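Side-chain contacts in 3',5'-cyclic-nucleotide phosphodiesterase 1 (PDB 4OJV), which is a class-II cyclic-nucleotide phosphodiesterase of the metallo-hydrolase clan, built around two mixed beta-sheets and carrying two zinc ions: residues V3-I8 with S91-Q96; G10-G13 with G19-C22; D61-P66 with E363-F368. All coordinates share one frame; numbering follows the deposited sequence.

Contact 1: V3-I8 with S91-Q96; sequences VFEITI and SKSLLQ
Glu5 and Ser91 make a buried polar contact between a strand and the start of a helix: the carboxylate, carried on strand 4-8 of the eight-stranded mixed sheet, meets the residue that caps helix 92-96. Ser91 OG donates to Glu5 OE2 over 2.7 Å, and the hydroxyl arrives from above the carboxylate plane, 40° out of it. The same OG accepts from Leu94 N at 3.0 Å, which makes Ser91 the N-cap. One hydroxyl therefore gives its proton to the strand and its acceptor side to the helix. With its chain extended beyond CG, Glu5 carries the carboxylate up to the first turn, where the helix start and Lys26 may both ease its negative charge.

Two waters fill in where direct bonds do not reach. Water 1 donates to Glu5 OE1 at 2.8 Å and accepts from Ser93 N. Water 2 lies between Thr7 OG1 and Ser91 N, 2.7 Å from the hydroxyl oxygen OG1. Beyond the polar groups there is one loose touch, Leu94 CD1 at 4.1 Å from Thr7 OG1, the two side chains crossing at about a right angle.

Strand 22-27 flanks Glu5 on its sheet and supplies Lys26, which forms a salt bridge to Glu5 OE2 and a hydrogen bond to Ser93 OG. Strand 365-368 brings Phe368 against Glu5 and Ser91, and Met50 of helix 44-53 packs on Thr7.

Contact 2: G10-G13 with G19-C22; sequences GANG and GTQC
Gly10 and Cys22 form an antiparallel hydrogen-bonded pair, the tight half of this buried contact. Gly10 N reaches Cys22 O at 3.1 Å, and Cys22 N returns the bond to Gly10 O. Backbone crowds onto backbone here: Gly10 has no side chain, and its CA lies 3.0 Å from Gly19 O and makes a CA-H...O contact of 3.3 Å with Thr20 O. Gly19 O accepts from Asn12 N at 3.0 Å and lies just 3.1 Å from Asn12 CB.

The Asn12 and Thr20 end is looser. Water 3 takes the place of a direct bond, donating to Asn12 O and accepting from Gln21 N (2.9 Å), while Asn12 ND2 merely touches Thr20 CG2 at 4.1 Å. The partly exposed Asn12 amide instead serves the intervening loop, with OD1 bonded to Gly14 N and ND2 to Tyr18 O.

The loop joins antiparallel neighbours 4-8 and 22-27, making a long hairpin. Near the zinc site, Thr20 OG1 bonds to the backbone of the zinc ligand Asp132, and Gln21 packs on zinc ligands His133 and His326, the latter following strand 321-325 of the other large sheet.

Contact 3: D61-P66 with E363-F368; sequences DDELVP and EGHTLF
A His-carboxylate hydrogen bond between His365 and Glu63 ties a small two-stranded antiparallel sheet to the first large sheet of this metallo-beta-lactamase-like fold. Glu63 stands just before strand 64-66, and His365 begins strand 365-368. The two side chains come from opposite directions, and their flat groups are nearly coplanar, the carboxylate and ring planes only 9° apart.

His365 NE2 donates to Glu63 OE2 with an N-H...O angle of 155°. OE2 sits at the ring edge near its plane, and the modelled separation of NE2 and OE2 is 2.4 Å, so short that its exact value should be treated with caution. OE1 of the same carboxylate is turned aside, 3.6 Å from NE2. Glu63 spans the gap because CG is anti to the backbone N (chi1 -166°) and the rest of the chain is extended.

The other ring nitrogen is held from within the histidine's own segment. His365 ND1 donates to Glu363 O at 2.9 Å, approaching from well above the carbonyl plane. The two contacts, one at each nitrogen, are consistent with a settled ring orientation.

Residues from strand 86-88 and the loop after strand 73-75 complete the surroundings: Lys88 and Ile76 lie against Glu63, while Ile86 and Ile76 pack on His365. Val65 supplies the apolar part of the contact across the two segments. Its side chain runs obliquely to that of His365, and its CG1 methyl ends 3.9 Å from His365 CE1, the ring carbon between the two bonded nitrogens.

All three contacts are largely buried, but contact 2 lies nearest the centre of the chain, close to the zinc ions, while the centres of contacts 1 and 3 lie about 15 and 16 Å from the centre of the chain. Contacts 1 and 3 share a sheet: strands 4-8 and 365-368 are neighbours, with probable hydrogen bonds from Leu367 N to Ile6 O and, just before the strand, from Gly364 N to Ile8 O. Contact 2 continues the chain from strand 4-8 and meets 363-368 where Glu363 OE2 accepts from Ala11 N. Contact 1 relies on a capped helix start and waters, contact 2 chiefly on backbone bonds around glycines, contact 3 on one carboxylate-imidazole pair.

Contact 1: V3-I8 with S91-Q96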
ATOM      1  N   VAL A   3     -14.659  25.073  10.686  1.00 14.11           N
ATOM      2  CA  VAL A   3     -13.619  25.728   9.907  1.00 14.13           C
ATOM      3  C   VAL A   3     -12.890  24.734   9.001  1.00 13.16           C
ATOM      4  O   VAL A   3     -12.446  25.107   7.916  1.00 13.34           O
ATOM      5  CB  VAL A   3     -12.640  26.471  10.849  1.00 13.70           C
ATOM      6  CG1 VAL A   3     -11.347  26.874  10.157  1.00 14.28           C
ATOM      7  CG2 VAL A   3     -13.317  27.711  11.420  1.00 15.93           C
ATOM      8  N   PHE A   4     -12.760  23.483   9.453  1.00 13.50           N
ATOM      9  CA  PHE A   4     -11.961  22.473   8.747  1.00 13.01           C
ATOM     10  C   PHE A   4     -12.793  21.289   8.294  1.00 12.16           C
ATOM     11  O   PHE A   4     -13.661  20.816   9.029  1.00 12.86           O
ATOM     12  CB  PHE A   4     -10.854  21.943   9.662  1.00 13.16           C
ATOM     13  CG  PHE A   4      -9.871  22.988  10.115  1.00 12.33           C
ATOM     14  CD1 PHE A   4      -8.819  23.371   9.295  1.00 12.69           C
ATOM     15  CD2 PHE A   4      -9.983  23.568  11.376  1.00 13.31           C
ATOM     16  CE1 PHE A   4      -7.905  24.325   9.715  1.00 12.51           C
ATOM     17  CE2 PHE A   4      -9.070  24.519  11.806  1.00 13.40           C
ATOM     18  CZ  PHE A   4      -8.027  24.898  10.977  1.00 13.21           C
ATOM     19  N   GLU A   5     -12.491  20.786   7.100  1.00 11.09           N
ATOM     20  CA  GLU A   5     -12.972  19.480   6.663  1.00 11.41           C
ATOM     21  C   GLU A   5     -11.779  18.538   6.573  1.00 10.46           C
ATOM     22  O   GLU A   5     -10.784  18.846   5.901  1.00 11.50           O
ATOM     23  CB  GLU A   5     -13.677  19.559   5.309  1.00 12.21           C
ATOM     24  CG  GLU A   5     -14.981  20.339   5.364  1.00 14.70           C
ATOM     25  CD  GLU A   5     -15.658  20.519   4.012  1.00 15.81           C
ATOM     26  OE1 GLU A   5     -16.698  21.216   3.976  1.00 16.75           O
ATOM     27  OE2 GLU A   5     -15.163  19.978   3.000  1.00 16.22           O
ATOM     28  N   ILE A   6     -11.877  17.403   7.260  1.00 10.57           N
ATOM     29  CA  ILE A   6     -10.793  16.423   7.294  1.00 10.13           C
ATOM     30  C   ILE A   6     -11.307  15.117   6.708  1.00 10.09           C
ATOM     31  O   ILE A   6     -12.201  14.493   7.282  1.00 11.22           O
ATOM     32  CB  ILE A   6     -10.280  16.165   8.727  1.00 11.29           C
ATOM     33  CG1 ILE A   6      -9.851  17.470   9.422  1.00 12.68           C
ATOM     34  CG2 ILE A   6      -9.137  15.153   8.687  1.00 12.50           C
ATOM     35  CD1 ILE A   6      -9.335  17.253  10.831  1.00 16.44           C
ATOM     36  N   THR A   7     -10.756  14.713   5.566  1.00 10.38           N
ATOM     37  CA  THR A   7     -11.117  13.438   4.961  1.00 10.69           C
ATOM     38  C   THR A   7     -10.127  12.386   5.455  1.00 10.44           C
ATOM     39  O   THR A   7      -8.924  12.513   5.241  1.00 11.19           O
ATOM     40  CB  THR A   7     -11.068  13.490   3.423  1.00 12.84           C
ATOM     41  OG1 THR A   7     -11.746  14.656   2.939  1.00 15.59           O
ATOM     42  CG2 THR A   7     -11.726  12.250   2.840  1.00 13.91           C
ATOM     43  N   ILE A   8     -10.638  11.352   6.107  1.00 10.35           N
ATOM     44  CA  ILE A   8      -9.796  10.266   6.596  1.00 10.15           C
ATOM     45  C   ILE A   8      -9.605   9.253   5.475  1.00 10.05           C
ATOM     46  O   ILE A   8     -10.501   8.459   5.197  1.00 12.05           O
ATOM     47  CB  ILE A   8     -10.404   9.580   7.836  1.00 11.20           C
ATOM     48  CG1 ILE A   8     -10.826  10.617   8.884  1.00 13.47           C
ATOM     49  CG2 ILE A   8      -9.423   8.555   8.397  1.00 11.88           C
ATOM     50  CD1 ILE A   8      -9.699  11.381   9.527  1.00 15.44           C
ATOM     51  N   SER A  91     -16.957  15.353   1.037  1.00 14.27           N
ATOM     52  CA  SER A  91     -17.900  16.410   1.370  1.00 14.78           C
ATOM     53  C   SER A  91     -18.549  16.948   0.111  1.00 15.71           C
ATOM     54  O   SER A  91     -17.986  16.862  -0.987  1.00 14.56           O
ATOM     55  CB  SER A  91     -17.218  17.556   2.113  1.00 15.00           C
ATOM     56  OG  SER A  91     -16.431  18.333   1.226  1.00 14.99           O
ATOM     57  N   LYS A  92     -19.730  17.526   0.288  1.00 16.20           N
ATOM     58  CA  LYS A  92     -20.435  18.144  -0.824  1.00 17.30           C
ATOM     59  C   LYS A  92     -19.559  19.186  -1.517  1.00 16.18           C
ATOM     60  O   LYS A  92     -19.539  19.269  -2.740  1.00 17.52           O
ATOM     61  CB  LYS A  92     -21.762  18.779  -0.366  1.00 20.93           C
ATOM     62  CG  LYS A  92     -22.719  17.847   0.372  1.00 26.51           C
ATOM     63  CD  LYS A  92     -22.895  16.507  -0.329  1.00 29.81           C
ATOM     64  CE  LYS A  92     -23.363  15.439   0.648  1.00 36.19           C
ATOM     65  NZ  LYS A  92     -23.141  14.064   0.116  1.00 41.00           N
ATOM     66  N   SER A  93     -18.828  19.980  -0.740  1.00 15.00           N
ATOM     67  CA  SER A  93     -18.051  21.057  -1.348  1.00 16.62           C
ATOM     68  C   SER A  93     -16.824  20.534  -2.094  1.00 17.08           C
ATOM     69  O   SER A  93     -16.485  21.081  -3.145  1.00 20.12           O
ATOM     70  CB  SER A  93     -17.693  22.139  -0.340  1.00 18.44           C
ATOM     71  OG  SER A  93     -16.839  21.638   0.658  1.00 19.05           O
ATOM     72  N   LEU A  94     -16.183  19.478  -1.573  1.00 16.26           N
ATOM     73  CA  LEU A  94     -15.082  18.814  -2.293  1.00 17.24           C
ATOM     74  C   LEU A  94     -15.602  18.261  -3.628  1.00 17.53           C
ATOM     75  O   LEU A  94     -14.971  18.439  -4.672  1.00 20.03           O
ATOM     76  CB  LEU A  94     -14.435  17.704  -1.440  1.00 16.62           C
ATOM     77  CG  LEU A  94     -13.092  17.066  -1.873  1.00 17.87           C
ATOM     78  CD1 LEU A  94     -12.396  16.397  -0.699  1.00 20.26           C
ATOM     79  CD2 LEU A  94     -13.257  16.053  -2.997  1.00 20.05           C
ATOM     80  N   LEU A  95     -16.766  17.615  -3.590  1.00 16.43           N
ATOM     81  CA  LEU A  95     -17.372  17.054  -4.803  1.00 18.00           C
ATOM     82  C   LEU A  95     -17.793  18.130  -5.808  1.00 19.29           C
ATOM     83  O   LEU A  95     -17.762  17.895  -7.021  1.00 20.67           O
ATOM     84  CB  LEU A  95     -18.564  16.167  -4.443  1.00 19.46           C
ATOM     85  CG  LEU A  95     -18.201  14.852  -3.753  1.00 19.70           C
ATOM     86  CD1 LEU A  95     -19.443  14.209  -3.165  1.00 22.75           C
ATOM     87  CD2 LEU A  95     -17.506  13.898  -4.713  1.00 21.40           C
ATOM     88  N   GLN A  96     -18.175  19.306  -5.305  1.00 19.14           N
ATOM     89  CA  GLN A  96     -18.608  20.413  -6.164  1.00 19.29           C
ATOM     90  C   GLN A  96     -17.525  20.870  -7.142  1.00 20.63           C
ATOM     91  O   GLN A  96     -17.847  21.339  -8.233  1.00 20.93           O
ATOM     92  CB  GLN A  96     -19.127  21.589  -5.325  1.00 22.45           C
ATOM     93  CG  GLN A  96     -19.898  22.657  -6.099  1.00 24.17           C
ATOM     94  CD  GLN A  96     -21.138  22.130  -6.817  1.00 26.29           C
ATOM     95  OE1 GLN A  96     -21.533  22.662  -7.855  1.00 32.54           O
ATOM     96  NE2 GLN A  96     -21.757  21.091  -6.266  1.00 27.24           N
TER
HETATM   97  O   HOH W   1     -18.868  20.535   2.298  1.00 20.66           O
HETATM   98  O   HOH W   2     -14.268  15.089   2.055  1.00 15.61           O

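Contact 2: G10-G13 with G19-C22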
ATOM      1  N   GLY A  10      -6.829   7.159   5.402  1.00 10.16           N
ATOM      2  CA  GLY A  10      -6.261   5.991   6.049  1.00 10.99           C
ATOM      3  C   GLY A  10      -5.952   6.279   7.496  1.00 11.06           C
ATOM      4  O   GLY A  10      -5.393   7.333   7.832  1.00 12.14           O
ATOM      5  N   ALA A  11      -6.342   5.350   8.364  1.00 11.40           N
ATOM      6  CA  ALA A  11      -6.084   5.472   9.793  1.00 13.28           C
ATOM      7  C   ALA A  11      -5.581   4.155  10.384  1.00 13.05           C
ATOM      8  O   ALA A  11      -5.590   3.974  11.590  1.00 15.12           O
ATOM      9  CB  ALA A  11      -7.334   5.950  10.526  1.00 15.95           C
ATOM     10  N   ASN A  12      -5.129   3.252   9.520  1.00 11.23           N
ATOM     11  CA  ASN A  12      -4.649   1.930   9.912  1.00 11.47           C
ATOM     12  C   ASN A  12      -3.189   2.005  10.357  1.00  9.85           C
ATOM     13  O   ASN A  12      -2.353   2.535   9.630  1.00 11.61           O
ATOM     14  CB  ASN A  12      -4.818   1.021   8.694  1.00 12.30           C
ATOM     15  CG  ASN A  12      -4.235  -0.361   8.868  1.00 12.53           C
ATOM     16  OD1 ASN A  12      -4.028  -0.845   9.970  1.00 11.92           O
ATOM     17  ND2 ASN A  12      -3.964  -1.002   7.747  1.00 15.56           N
ATOM     18  N   GLY A  13      -2.870   1.477  11.538  1.00  9.43           N
ATOM     19  CA  GLY A  13      -1.494   1.447  12.031  1.00 10.28           C
ATOM     20  C   GLY A  13      -0.653   0.276  11.563  1.00 10.70           C
ATOM     21  O   GLY A  13       0.528   0.228  11.882  1.00 12.14           O
ATOM     22  N   GLY A  19      -4.824   1.354   3.526  1.00 15.20           N
ATOM     23  CA  GLY A  19      -5.483   2.315   4.380  1.00 14.16           C
ATOM     24  C   GLY A  19      -4.597   2.851   5.479  1.00 10.48           C
ATOM     25  O   GLY A  19      -5.097   3.233   6.520  1.00 11.44           O
ATOM     26  N   THR A  20      -3.283   2.888   5.251  1.00 10.37           N
ATOM     27  CA  THR A  20      -2.363   3.447   6.244  1.00 10.53           C
ATOM     28  C   THR A  20      -2.409   4.987   6.206  1.00  9.40           C
ATOM     29  O   THR A  20      -3.106   5.578   5.381  1.00  9.96           O
ATOM     30  CB  THR A  20      -0.944   2.859   6.125  1.00 11.52           C
ATOM     31  OG1 THR A  20      -0.452   3.087   4.815  1.00 13.68           O
ATOM     32  CG2 THR A  20      -0.943   1.358   6.399  1.00 12.61           C
ATOM     33  N   GLN A  21      -1.711   5.616   7.139  1.00  9.05           N
ATOM     34  CA  GLN A  21      -2.036   6.975   7.542  1.00  8.71           C
ATOM     35  C   GLN A  21      -2.016   8.021   6.436  1.00  8.46           C
ATOM     36  O   GLN A  21      -0.990   8.259   5.793  1.00  8.78           O
ATOM     37  CB  GLN A  21      -1.103   7.419   8.662  1.00  9.68           C
ATOM     38  CG  GLN A  21      -1.425   8.814   9.169  1.00 10.47           C
ATOM     39  CD  GLN A  21      -1.038   9.023  10.613  1.00 10.84           C
ATOM     40  OE1 GLN A  21      -1.506   8.306  11.497  1.00 11.58           O
ATOM     41  NE2 GLN A  21      -0.213  10.030  10.868  1.00 11.51           N
ATOM     42  N   CYS A  22      -3.159   8.686   6.239  1.00  8.68           N
ATOM     43  CA  CYS A  22      -3.249   9.852   5.360  1.00  8.85           C
ATOM     44  C   CYS A  22      -4.554  10.591   5.631  1.00  9.03           C
ATOM     45  O   CYS A  22      -5.634   9.973   5.632  1.00  9.61           O
ATOM     46  CB  CYS A  22      -3.210   9.444   3.887  1.00 10.12           C
ATOM     47  SG  CYS A  22      -3.341  10.861   2.758  1.00 11.58           S
TER
HETATM   48  O   HOH W   3      -0.121   4.113   9.077  1.00 11.77           O

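Contact 3: D61-P66 with E363-F368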
ATOM      1  N   ASP A  61     -29.068   6.875   8.205  1.00 62.82           N
ATOM      2  CA  ASP A  61     -28.768   5.501   7.711  1.00 59.53           C
ATOM      3  C   ASP A  61     -28.105   4.638   8.781  1.00 53.66           C
ATOM      4  O   ASP A  61     -27.427   5.150   9.676  1.00 56.44           O
ATOM      5  CB  ASP A  61     -27.885   5.557   6.458  1.00 62.98           C
ATOM      6  CG  ASP A  61     -28.623   6.100   5.244  1.00 67.32           C
ATOM      7  OD1 ASP A  61     -29.165   7.225   5.320  1.00 69.98           O
ATOM      8  OD2 ASP A  61     -28.650   5.403   4.208  1.00 70.64           O
ATOM      9  N   ASP A  62     -28.308   3.327   8.675  1.00 48.92           N
ATOM     10  CA  ASP A  62     -27.724   2.360   9.602  1.00 41.37           C
ATOM     11  C   ASP A  62     -26.337   1.931   9.115  1.00 30.59           C
ATOM     12  O   ASP A  62     -26.093   0.765   8.803  1.00 25.41           O
ATOM     13  CB  ASP A  62     -28.658   1.154   9.766  1.00 46.55           C
ATOM     14  CG  ASP A  62     -30.045   1.545  10.259  1.00 51.24           C
ATOM     15  OD1 ASP A  62     -30.199   2.643  10.841  1.00 50.82           O
ATOM     16  OD2 ASP A  62     -30.986   0.745  10.065  1.00 53.91           O
ATOM     17  N   GLU A  63     -25.420   2.888   9.062  1.00 25.66           N
ATOM     18  CA  GLU A  63     -24.119   2.653   8.460  1.00 22.08           C
ATOM     19  C   GLU A  63     -23.259   1.629   9.220  1.00 18.21           C
ATOM     20  O   GLU A  63     -23.129   1.708  10.438  1.00 18.40           O
ATOM     21  CB  GLU A  63     -23.377   3.974   8.344  1.00 23.19           C
ATOM     22  CG  GLU A  63     -22.171   3.890   7.446  1.00 23.95           C
ATOM     23  CD  GLU A  63     -21.325   5.139   7.501  1.00 25.74           C
ATOM     24  OE1 GLU A  63     -21.851   6.228   7.823  1.00 28.65           O
ATOM     25  OE2 GLU A  63     -20.135   5.010   7.214  1.00 27.60           O
ATOM     26  N   LEU A  64     -22.690   0.679   8.483  1.00 17.02           N
ATOM     27  CA  LEU A  64     -21.745  -0.292   9.035  1.00 17.77           C
ATOM     28  C   LEU A  64     -20.377  -0.042   8.438  1.00 17.86           C
ATOM     29  O   LEU A  64     -20.262   0.281   7.254  1.00 21.21           O
ATOM     30  CB  LEU A  64     -22.173  -1.729   8.712  1.00 19.46           C
ATOM     31  CG  LEU A  64     -23.535  -2.217   9.206  1.00 19.54           C
ATOM     32  CD1 LEU A  64     -23.844  -3.596   8.642  1.00 23.34           C
ATOM     33  CD2 LEU A  64     -23.579  -2.238  10.724  1.00 20.44           C
ATOM     34  N   VAL A  65     -19.344  -0.198   9.262  1.00 15.39           N
ATOM     35  CA  VAL A  65     -17.966  -0.011   8.802  1.00 14.05           C
ATOM     36  C   VAL A  65     -17.172  -1.314   8.941  1.00 13.07           C
ATOM     37  O   VAL A  65     -17.490  -2.154   9.780  1.00 14.04           O
ATOM     38  CB  VAL A  65     -17.240   1.143   9.544  1.00 15.20           C
ATOM     39  CG1 VAL A  65     -17.975   2.465   9.356  1.00 16.67           C
ATOM     40  CG2 VAL A  65     -17.073   0.841  11.027  1.00 15.92           C
ATOM     41  N   PRO A  66     -16.117  -1.493   8.132  1.00 13.10           N
ATOM     42  CA  PRO A  66     -15.328  -2.725   8.280  1.00 13.65           C
ATOM     43  C   PRO A  66     -14.704  -2.876   9.666  1.00 12.30           C
ATOM     44  O   PRO A  66     -14.324  -1.868  10.283  1.00 12.66           O
ATOM     45  CB  PRO A  66     -14.227  -2.567   7.226  1.00 14.93           C
ATOM     46  CG  PRO A  66     -14.824  -1.652   6.208  1.00 16.96           C
ATOM     47  CD  PRO A  66     -15.655  -0.679   6.992  1.00 14.72           C
ATOM     48  N   GLU A 363     -11.735   5.505   8.208  1.00 11.62           N
ATOM     49  CA  GLU A 363     -11.481   5.691   6.793  1.00 11.87           C
ATOM     50  C   GLU A 363     -12.778   5.859   6.026  1.00 11.51           C
ATOM     51  O   GLU A 363     -13.813   5.284   6.396  1.00 12.48           O
ATOM     52  CB  GLU A 363     -10.752   4.474   6.237  1.00 14.11           C
ATOM     53  CG  GLU A 363      -9.374   4.272   6.808  1.00 16.44           C
ATOM     54  CD  GLU A 363      -9.302   3.465   8.093  1.00 16.85           C
ATOM     55  OE1 GLU A 363     -10.338   3.159   8.794  1.00 14.39           O
ATOM     56  OE2 GLU A 363      -8.127   3.144   8.380  1.00 19.24           O
ATOM     57  N   GLY A 364     -12.726   6.652   4.964  1.00 11.38           N
ATOM     58  CA  GLY A 364     -13.886   6.810   4.097  1.00 12.76           C
ATOM     59  C   GLY A 364     -14.912   7.779   4.651  1.00 11.86           C
ATOM     60  O   GLY A 364     -16.055   7.789   4.196  1.00 13.41           O
ATOM     61  N   HIS A 365     -14.508   8.598   5.622  1.00 11.57           N
ATOM     62  CA  HIS A 365     -15.389   9.585   6.244  1.00 11.40           C
ATOM     63  C   HIS A 365     -14.735  10.931   6.298  1.00 11.58           C
ATOM     64  O   HIS A 365     -13.507  11.033   6.274  1.00 11.62           O
ATOM     65  CB  HIS A 365     -15.791   9.129   7.650  1.00 12.24           C
ATOM     66  CG  HIS A 365     -16.613   7.875   7.647  1.00 12.47           C
ATOM     67  ND1 HIS A 365     -16.070   6.655   7.469  1.00 13.84           N
ATOM     68  CD2 HIS A 365     -17.990   7.689   7.731  1.00 14.58           C
ATOM     69  CE1 HIS A 365     -17.051   5.734   7.476  1.00 16.09           C
ATOM     70  NE2 HIS A 365     -18.221   6.373   7.625  1.00 16.23           N
ATOM     71  N   THR A 366     -15.557  11.973   6.375  1.00 11.19           N
ATOM     72  CA  THR A 366     -15.108  13.341   6.531  1.00 10.96           C
ATOM     73  C   THR A 366     -15.570  13.883   7.879  1.00 11.14           C
ATOM     74  O   THR A 366     -16.724  13.690   8.279  1.00 12.07           O
ATOM     75  CB  THR A 366     -15.644  14.224   5.384  1.00 11.63           C
ATOM     76  OG1 THR A 366     -15.204  13.672   4.139  1.00 12.32           O
ATOM     77  CG2 THR A 366     -15.136  15.660   5.500  1.00 12.74           C
ATOM     78  N   LEU A 367     -14.653  14.533   8.587  1.00 10.68           N
ATOM     79  CA  LEU A 367     -14.955  15.216   9.845  1.00 11.02           C
ATOM     80  C   LEU A 367     -15.057  16.705   9.585  1.00 10.83           C
ATOM     81  O   LEU A 367     -14.307  17.248   8.773  1.00 12.32           O
ATOM     82  CB  LEU A 367     -13.842  14.996  10.867  1.00 11.87           C
ATOM     83  CG  LEU A 367     -13.371  13.568  11.106  1.00 13.18           C
ATOM     84  CD1 LEU A 367     -12.281  13.536  12.163  1.00 15.90           C
ATOM     85  CD2 LEU A 367     -14.541  12.713  11.539  1.00 15.77           C
ATOM     86  N   PHE A 368     -15.963  17.362  10.304  1.00 12.07           N
ATOM     87  CA  PHE A 368     -16.210  18.790  10.154  1.00 13.08           C
ATOM     88  C   PHE A 368     -15.954  19.391  11.520  1.00 13.84           C
ATOM     89  O   PHE A 368     -16.729  19.155  12.446  1.00 15.77           O
ATOM     90  CB  PHE A 368     -17.650  19.027   9.681  1.00 14.90           C
ATOM     91  CG  PHE A 368     -17.960  18.387   8.350  1.00 13.83           C
ATOM     92  CD1 PHE A 368     -18.287  17.043   8.268  1.00 14.17           C
ATOM     93  CD2 PHE A 368     -17.903  19.130   7.174  1.00 15.41           C
ATOM     94  CE1 PHE A 368     -18.542  16.445   7.040  1.00 14.32           C
ATOM     95  CE2 PHE A 368     -18.170  18.538   5.945  1.00 15.86           C
ATOM     96  CZ  PHE A 368     -18.497  17.196   5.878  1.00 15.58           C
TER